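PDB 2RIH: conserved protein with 2 CBS domains from Pyrobaculum aerophilum, which binds AMP through a pair of CBS domains that form a Bateman module, and so probably acts as a sensor of adenine nucleotide. Local coordinates for residues 14-19 / 29-34; 36-41 / 103-108. All blocks are in the same frame, centred on the assembly; numbering follows the deposited sequence.

How the interactions relate
From the N terminus, the chain runs through strand 16-19, turns into helix 24-34 and comes back as strand 38-43, so interaction 1 closes a short loop inside the first CBS domain: the first strand of a beta-alpha-beta unit against its helix. Interaction 2 opens only after that loop is shut and closes a much longer one, in which 36-41 meets 103-108 of the second CBS domain. The two are in series and neither nests nor crosses. Strands 16-19 and 38-43 are neighbours in one sheet, joined by probable hydrogen bonds between Val16 O and Val40 N and between Leu18 N and Val40 O. Thus helix, first sheet and second sheet are stacked in turn.

Interaction 1: 14-19 / 29-34; sequences PPVSLP and TELAKN
Val16 carries this contact, with both methyls spread over the helix. Val16 CG1, anti to its backbone N (chi1 171°), lies 3.8 Å from Glu30 CB and also reaches Leu31 CD2. Val16 CG2 sits 3.7 Å from Asn34 CB and equally near Asn34 ND2, so the valine spans one turn of the helix. Two residues further along the strand, Leu18 CD2 meets Glu30 CG at 3.9 Å. Behind this shell, Asn34 ND2 donates back to Glu30 O at 2.8 Å, nearly straight (170°); that oxygen also takes the backbone N-H of Asn34, and the grip fixes the amide beside Val16. Glu30 folds at chi2 (-51°), leaving its methylenes on the strand while Glu30 OE2 offers its syn lone pair to Lys33 NZ, 3.0 Å away. An alanine at Glu30 would remove CG and the carboxylate, and would probably loosen the packing on Leu18 and release Lys33. At the far end a water donates to both Pro14 O and Asn34 OD1. Val16 is itself an AMP-site residue, and Leu31 packs on Ala39 in the neighbouring strand. The contact is therefore apolar between strand and helix, with its charges turned outward and one water bridging its margin.

Interaction 2: 36-41 / 103-108; sequences VGLAVL and HVVVVN. With SO4 (sulfate ion), chain D; SO4 (sulfate ion), chain C.
Leu38 lays its CB over one face of the His103 imidazole, 3.8 Å from the ring centroid and 16° off the normal, a CH-pi contact displaced toward the CG-CD2 side. The two side chains slide past each other in opposite directions, which brings Leu38 CD1 to His103 CB. Leu38 CD2 crosses to Val105 CG2 at 4.1 Å. Deeper in, Val40 CG2 and Val105 CG2 meet tip to tip, 3.9 Å apart. The strands cross at -42° with their axes 8.7 Å apart, and it is mainly side chains that bridge the two segments, one from each CBS domain; Val53 and Val116 extend this apolar layer. At the ring edge both nitrogens donate: His103 ND1 to O2 of the chain C sulfate at 2.8 Å, and His103 NE2 to O4 of the chain D sulfate at 2.7 Å, both nearly straight. Gly37 N shares that chain D sulfate O4, at 2.8 Å but more bent (131°). A side chain at Gly37 would crowd the ring and this oxygen. Gly37, Leu38 and His103 all belong to AMP sites, His103 to both. With two anions holding its two N-H groups, His103 is likely to be protonated here, an imidazolium linking the two nucleotide clefts, where the sulfates may mimic phosphate.

Interaction 1: 14-19 / 29-34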
ATOM      1  N   PRO A  14      -0.917 -13.823 -11.961  1.00 27.75           N
ATOM      2  CA  PRO A  14       0.208 -13.313 -12.737  1.00 26.26           C
ATOM      3  C   PRO A  14       0.454 -11.828 -12.448  1.00 26.14           C
ATOM      4  O   PRO A  14      -0.493 -11.080 -12.171  1.00 25.54           O
ATOM      5  CB  PRO A  14      -0.221 -13.543 -14.193  1.00 26.55           C
ATOM      6  CG  PRO A  14      -1.258 -14.616 -14.118  1.00 26.65           C
ATOM      7  CD  PRO A  14      -1.978 -14.373 -12.826  1.00 26.60           C
ATOM      8  N   PRO A  15       1.723 -11.404 -12.487  1.00 25.50           N
ATOM      9  CA  PRO A  15       2.020 -10.021 -12.176  1.00 25.60           C
ATOM     10  C   PRO A  15       1.499  -9.086 -13.256  1.00 24.57           C
ATOM     11  O   PRO A  15       1.326  -9.496 -14.408  1.00 24.51           O
ATOM     12  CB  PRO A  15       3.551  -9.994 -12.128  1.00 25.17           C
ATOM     13  CG  PRO A  15       3.968 -11.092 -12.994  1.00 25.51           C
ATOM     14  CD  PRO A  15       2.934 -12.162 -12.831  1.00 24.47           C
ATOM     15  N   VAL A  16       1.223  -7.848 -12.863  1.00 24.79           N
ATOM     16  CA  VAL A  16       0.889  -6.807 -13.809  1.00 24.77           C
ATOM     17  C   VAL A  16       2.194  -6.314 -14.434  1.00 26.22           C
ATOM     18  O   VAL A  16       3.070  -5.781 -13.744  1.00 24.31           O
ATOM     19  CB  VAL A  16       0.158  -5.626 -13.134  1.00 23.19           C
ATOM     20  CG1 VAL A  16       0.019  -4.462 -14.098  1.00 21.99           C
ATOM     21  CG2 VAL A  16      -1.197  -6.068 -12.640  1.00 23.04           C
ATOM     22  N   SER A  17       2.347  -6.537 -15.732  1.00 24.86           N
ATOM     23  CA  SER A  17       3.501  -6.018 -16.439  1.00 25.78           C
ATOM     24  C   SER A  17       3.058  -5.300 -17.701  1.00 24.74           C
ATOM     25  O   SER A  17       2.084  -5.686 -18.333  1.00 24.93           O
ATOM     26  CB  SER A  17       4.509  -7.124 -16.766  1.00 25.25           C
ATOM     27  OG  SER A  17       3.975  -8.053 -17.686  1.00 26.76           O
ATOM     28  N   LEU A  18       3.784  -4.240 -18.033  1.00 24.07           N
ATOM     29  CA  LEU A  18       3.541  -3.463 -19.228  1.00 24.83           C
ATOM     30  C   LEU A  18       4.898  -3.182 -19.869  1.00 25.02           C
ATOM     31  O   LEU A  18       5.918  -3.178 -19.178  1.00 20.85           O
ATOM     32  CB  LEU A  18       2.828  -2.148 -18.891  1.00 25.41           C
ATOM     33  CG  LEU A  18       1.411  -2.209 -18.306  1.00 25.75           C
ATOM     34  CD1 LEU A  18       1.431  -2.367 -16.775  1.00 25.47           C
ATOM     35  CD2 LEU A  18       0.640  -0.968 -18.693  1.00 25.93           C
ATOM     36  N   PRO A  19       4.927  -2.979 -21.198  1.00 26.49           N
ATOM     37  CA  PRO A  19       6.206  -2.570 -21.782  1.00 27.46           C
ATOM     38  C   PRO A  19       6.684  -1.224 -21.229  1.00 27.60           C
ATOM     39  O   PRO A  19       5.878  -0.404 -20.769  1.00 25.33           O
ATOM     40  CB  PRO A  19       5.920  -2.497 -23.287  1.00 27.80           C
ATOM     41  CG  PRO A  19       4.442  -2.479 -23.426  1.00 28.44           C
ATOM     42  CD  PRO A  19       3.865  -3.128 -22.204  1.00 28.52           C
ATOM     43  N   THR A  29      -4.500   1.920 -15.120  1.00 23.55           N
ATOM     44  CA  THR A  29      -5.639   1.130 -15.603  1.00 23.52           C
ATOM     45  C   THR A  29      -5.442  -0.361 -15.317  1.00 24.44           C
ATOM     46  O   THR A  29      -6.343  -1.030 -14.781  1.00 22.02           O
ATOM     47  CB  THR A  29      -5.869   1.362 -17.114  1.00 23.88           C
ATOM     48  OG1 THR A  29      -6.177   2.747 -17.334  1.00 25.41           O
ATOM     49  CG2 THR A  29      -7.007   0.479 -17.662  1.00 24.50           C
ATOM     50  N   GLU A  30      -4.255  -0.870 -15.630  1.00 22.62           N
ATOM     51  CA  GLU A  30      -3.969  -2.285 -15.417  1.00 23.98           C
ATOM     52  C   GLU A  30      -3.924  -2.652 -13.938  1.00 22.73           C
ATOM     53  O   GLU A  30      -4.422  -3.703 -13.546  1.00 22.46           O
ATOM     54  CB  GLU A  30      -2.673  -2.696 -16.113  1.00 23.35           C
ATOM     55  CG  GLU A  30      -2.710  -2.547 -17.619  1.00 26.50           C
ATOM     56  CD  GLU A  30      -3.913  -3.202 -18.267  1.00 27.73           C
ATOM     57  OE1 GLU A  30      -4.564  -2.545 -19.104  1.00 29.74           O
ATOM     58  OE2 GLU A  30      -4.205  -4.366 -17.940  1.00 29.61           O
ATOM     59  N   LEU A  31      -3.340  -1.781 -13.122  1.00 23.72           N
ATOM     60  CA  LEU A  31      -3.322  -1.988 -11.670  1.00 22.50           C
ATOM     61  C   LEU A  31      -4.733  -1.961 -11.067  1.00 23.42           C
ATOM     62  O   LEU A  31      -5.074  -2.801 -10.229  1.00 21.40           O
ATOM     63  CB  LEU A  31      -2.455  -0.932 -10.986  1.00 23.15           C
ATOM     64  CG  LEU A  31      -0.933  -1.040 -11.133  1.00 22.12           C
ATOM     65  CD1 LEU A  31      -0.289   0.122 -10.388  1.00 19.82           C
ATOM     66  CD2 LEU A  31      -0.415  -2.392 -10.625  1.00 17.49           C
ATOM     67  N   ALA A  32      -5.542  -0.989 -11.484  1.00 24.23           N
ATOM     68  CA  ALA A  32      -6.924  -0.866 -11.008  1.00 26.55           C
ATOM     69  C   ALA A  32      -7.730  -2.125 -11.334  1.00 26.60           C
ATOM     70  O   ALA A  32      -8.442  -2.651 -10.484  1.00 25.87           O
ATOM     71  CB  ALA A  32      -7.601   0.366 -11.626  1.00 26.19           C
ATOM     72  N   LYS A  33      -7.595  -2.583 -12.579  1.00 27.11           N
ATOM     73  CA  LYS A  33      -8.237  -3.800 -13.092  1.00 28.69           C
ATOM     74  C   LYS A  33      -7.887  -5.072 -12.303  1.00 28.40           C
ATOM     75  O   LYS A  33      -8.764  -5.866 -11.961  1.00 28.31           O
ATOM     76  CB  LYS A  33      -7.832  -3.952 -14.563  1.00 30.34           C
ATOM     77  CG  LYS A  33      -8.201  -5.250 -15.263  1.00 32.85           C
ATOM     78  CD  LYS A  33      -7.830  -5.110 -16.740  1.00 33.95           C
ATOM     79  CE  LYS A  33      -7.352  -6.402 -17.364  1.00 36.07           C
ATOM     80  NZ  LYS A  33      -6.575  -6.108 -18.618  1.00 37.10           N
ATOM     81  N   ASN A  34      -6.604  -5.249 -12.014  1.00 27.24           N
ATOM     82  CA  ASN A  34      -6.116  -6.430 -11.304  1.00 26.82           C
ATOM     83  C   ASN A  34      -6.153  -6.318  -9.781  1.00 26.53           C
ATOM     84  O   ASN A  34      -5.878  -7.297  -9.076  1.00 25.74           O
ATOM     85  CB  ASN A  34      -4.713  -6.772 -11.801  1.00 26.86           C
ATOM     86  CG  ASN A  34      -4.733  -7.326 -13.205  1.00 29.48           C
ATOM     87  OD1 ASN A  34      -4.930  -8.528 -13.400  1.00 32.37           O
ATOM     88  ND2 ASN A  34      -4.564  -6.455 -14.193  1.00 25.93           N
TER
HETATM   89  O   HOH W   1      -2.714 -10.750 -13.444  1.00 37.14           O

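Interaction 2: 36-41 / 103-108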
ATOM      1  N   VAL A  36      -4.247  -4.682  -7.638  1.00 24.34           N
ATOM      2  CA  VAL A  36      -2.938  -4.792  -6.999  1.00 23.86           C
ATOM      3  C   VAL A  36      -2.250  -3.438  -7.131  1.00 21.67           C
ATOM      4  O   VAL A  36      -2.730  -2.566  -7.852  1.00 20.78           O
ATOM      5  CB  VAL A  36      -2.075  -5.937  -7.585  1.00 24.31           C
ATOM      6  CG1 VAL A  36      -2.716  -7.293  -7.267  1.00 25.28           C
ATOM      7  CG2 VAL A  36      -1.843  -5.754  -9.108  1.00 22.33           C
ATOM      8  N   GLY A  37      -1.134  -3.267  -6.436  1.00 21.19           N
ATOM      9  CA  GLY A  37      -0.523  -1.949  -6.295  1.00 23.54           C
ATOM     10  C   GLY A  37       0.819  -1.721  -6.947  1.00 21.97           C
ATOM     11  O   GLY A  37       1.335  -0.606  -6.888  1.00 23.05           O
ATOM     12  N   LEU A  38       1.399  -2.759  -7.549  1.00 24.27           N
ATOM     13  CA  LEU A  38       2.677  -2.616  -8.248  1.00 23.62           C
ATOM     14  C   LEU A  38       2.682  -3.257  -9.631  1.00 23.44           C
ATOM     15  O   LEU A  38       2.309  -4.429  -9.790  1.00 24.26           O
ATOM     16  CB  LEU A  38       3.839  -3.167  -7.414  1.00 25.02           C
ATOM     17  CG  LEU A  38       5.225  -2.832  -7.980  1.00 24.44           C
ATOM     18  CD1 LEU A  38       6.042  -1.995  -7.008  1.00 26.54           C
ATOM     19  CD2 LEU A  38       5.980  -4.087  -8.411  1.00 27.92           C
ATOM     20  N   ALA A  39       3.096  -2.454 -10.616  1.00 21.37           N
ATOM     21  CA  ALA A  39       3.285  -2.880 -11.988  1.00 21.69           C
ATOM     22  C   ALA A  39       4.781  -2.994 -12.317  1.00 20.53           C
ATOM     23  O   ALA A  39       5.596  -2.181 -11.874  1.00 18.65           O
ATOM     24  CB  ALA A  39       2.605  -1.886 -12.955  1.00 22.44           C
ATOM     25  N   VAL A  40       5.135  -4.006 -13.098  1.00 20.56           N
ATOM     26  CA  VAL A  40       6.497  -4.162 -13.588  1.00 22.86           C
ATOM     27  C   VAL A  40       6.580  -3.685 -15.039  1.00 22.84           C
ATOM     28  O   VAL A  40       5.784  -4.092 -15.878  1.00 23.23           O
ATOM     29  CB  VAL A  40       6.967  -5.636 -13.487  1.00 23.40           C
ATOM     30  CG1 VAL A  40       8.357  -5.819 -14.111  1.00 21.33           C
ATOM     31  CG2 VAL A  40       6.969  -6.097 -12.040  1.00 21.49           C
ATOM     32  N   LEU A  41       7.529  -2.800 -15.324  1.00 24.93           N
ATOM     33  CA  LEU A  41       7.790  -2.380 -16.704  1.00 23.93           C
ATOM     34  C   LEU A  41       8.871  -3.303 -17.242  1.00 24.71           C
ATOM     35  O   LEU A  41       9.877  -3.533 -16.573  1.00 21.53           O
ATOM     36  CB  LEU A  41       8.202  -0.910 -16.791  1.00 24.07           C
ATOM     37  CG  LEU A  41       7.182   0.160 -16.356  1.00 23.50           C
ATOM     38  CD1 LEU A  41       7.657   1.550 -16.795  1.00 21.74           C
ATOM     39  CD2 LEU A  41       5.763  -0.095 -16.881  1.00 24.77           C
ATOM     40  N   HIS A 103       6.330  -3.895  -1.657  1.00 19.64           N
ATOM     41  CA  HIS A 103       6.316  -4.932  -2.684  1.00 23.38           C
ATOM     42  C   HIS A 103       7.742  -5.323  -3.012  1.00 23.58           C
ATOM     43  O   HIS A 103       8.667  -4.560  -2.752  1.00 25.90           O
ATOM     44  CB  HIS A 103       5.663  -4.418  -3.977  1.00 23.58           C
ATOM     45  CG  HIS A 103       4.214  -4.078  -3.831  1.00 24.57           C
ATOM     46  ND1 HIS A 103       3.783  -2.839  -3.407  1.00 23.56           N
ATOM     47  CD2 HIS A 103       3.097  -4.811  -4.054  1.00 22.92           C
ATOM     48  CE1 HIS A 103       2.462  -2.827  -3.376  1.00 23.26           C
ATOM     49  NE2 HIS A 103       2.022  -4.010  -3.756  1.00 20.53           N
ATOM     50  N   VAL A 104       7.904  -6.526  -3.561  1.00 25.08           N
ATOM     51  CA  VAL A 104       9.143  -6.942  -4.205  1.00 23.93           C
ATOM     52  C   VAL A 104       8.786  -7.710  -5.467  1.00 24.66           C
ATOM     53  O   VAL A 104       7.757  -8.402  -5.533  1.00 21.19           O
ATOM     54  CB  VAL A 104      10.080  -7.822  -3.316  1.00 25.60           C
ATOM     55  CG1 VAL A 104      10.686  -7.004  -2.200  1.00 27.85           C
ATOM     56  CG2 VAL A 104       9.350  -9.052  -2.780  1.00 26.26           C
ATOM     57  N   VAL A 105       9.642  -7.566  -6.470  1.00 25.33           N
ATOM     58  CA  VAL A 105       9.506  -8.298  -7.719  1.00 24.30           C
ATOM     59  C   VAL A 105      10.144  -9.671  -7.525  1.00 24.85           C
ATOM     60  O   VAL A 105      11.294  -9.766  -7.100  1.00 26.56           O
ATOM     61  CB  VAL A 105      10.174  -7.522  -8.873  1.00 22.82           C
ATOM     62  CG1 VAL A 105      10.123  -8.319 -10.173  1.00 21.86           C
ATOM     63  CG2 VAL A 105       9.496  -6.174  -9.049  1.00 22.76           C
ATOM     64  N   VAL A 106       9.383 -10.733  -7.785  1.00 23.56           N
ATOM     65  CA  VAL A 106       9.904 -12.091  -7.690  1.00 23.31           C
ATOM     66  C   VAL A 106      10.386 -12.536  -9.063  1.00 22.25           C
ATOM     67  O   VAL A 106       9.640 -12.482 -10.036  1.00 22.71           O
ATOM     68  CB  VAL A 106       8.843 -13.095  -7.168  1.00 23.68           C
ATOM     69  CG1 VAL A 106       9.454 -14.473  -6.989  1.00 23.50           C
ATOM     70  CG2 VAL A 106       8.243 -12.613  -5.845  1.00 25.05           C
ATOM     71  N   VAL A 107      11.638 -12.973  -9.132  1.00 23.65           N
ATOM     72  CA  VAL A 107      12.231 -13.451 -10.375  1.00 22.92           C
ATOM     73  C   VAL A 107      12.815 -14.846 -10.164  1.00 22.82           C
ATOM     74  O   VAL A 107      12.988 -15.289  -9.025  1.00 22.57           O
ATOM     75  CB  VAL A 107      13.317 -12.480 -10.907  1.00 22.86           C
ATOM     76  CG1 VAL A 107      12.700 -11.116 -11.248  1.00 22.23           C
ATOM     77  CG2 VAL A 107      14.470 -12.327  -9.902  1.00 21.77           C
ATOM     78  N   ASN A 108      13.066 -15.554 -11.262  1.00 21.61           N
ATOM     79  CA  ASN A 108      13.718 -16.855 -11.195  1.00 24.19           C
ATOM     80  C   ASN A 108      15.225 -16.705 -11.385  1.00 25.11           C
ATOM     81  O   ASN A 108      15.715 -15.595 -11.613  1.00 23.16           O
ATOM     82  CB  ASN A 108      13.107 -17.841 -12.207  1.00 24.08           C
ATOM     83  CG  ASN A 108      13.287 -17.417 -13.659  1.00 23.88           C
ATOM     84  OD1 ASN A 108      14.207 -16.669 -14.009  1.00 23.88           O
ATOM     85  ND2 ASN A 108      12.414 -17.929 -14.521  1.00 22.77           N
TER
HETATM   86  S   SO4 D 140      -1.421  -5.158  -2.978  1.00 28.55           S
HETATM   87  O1  SO4 D 140      -0.808  -4.841  -1.700  1.00 27.97           O
HETATM   88  O2  SO4 D 140      -1.530  -6.604  -3.115  1.00 33.64           O
HETATM   89  O3  SO4 D 140      -2.757  -4.603  -3.036  1.00 29.03           O
HETATM   90  O4  SO4 D 140      -0.624  -4.617  -4.059  1.00 28.79           O
HETATM   91  S   SO4 C 139       5.120   0.540  -2.662  1.00 28.29           S
HETATM   92  O1  SO4 C 139       5.424   0.935  -1.293  1.00 27.50           O
HETATM   93  O2  SO4 C 139       5.673  -0.796  -2.895  1.00 27.88           O
HETATM   94  O3  SO4 C 139       3.679   0.473  -2.885  1.00 28.52           O
HETATM   95  O4  SO4 C 139       5.722   1.508  -3.552  1.00 28.73           O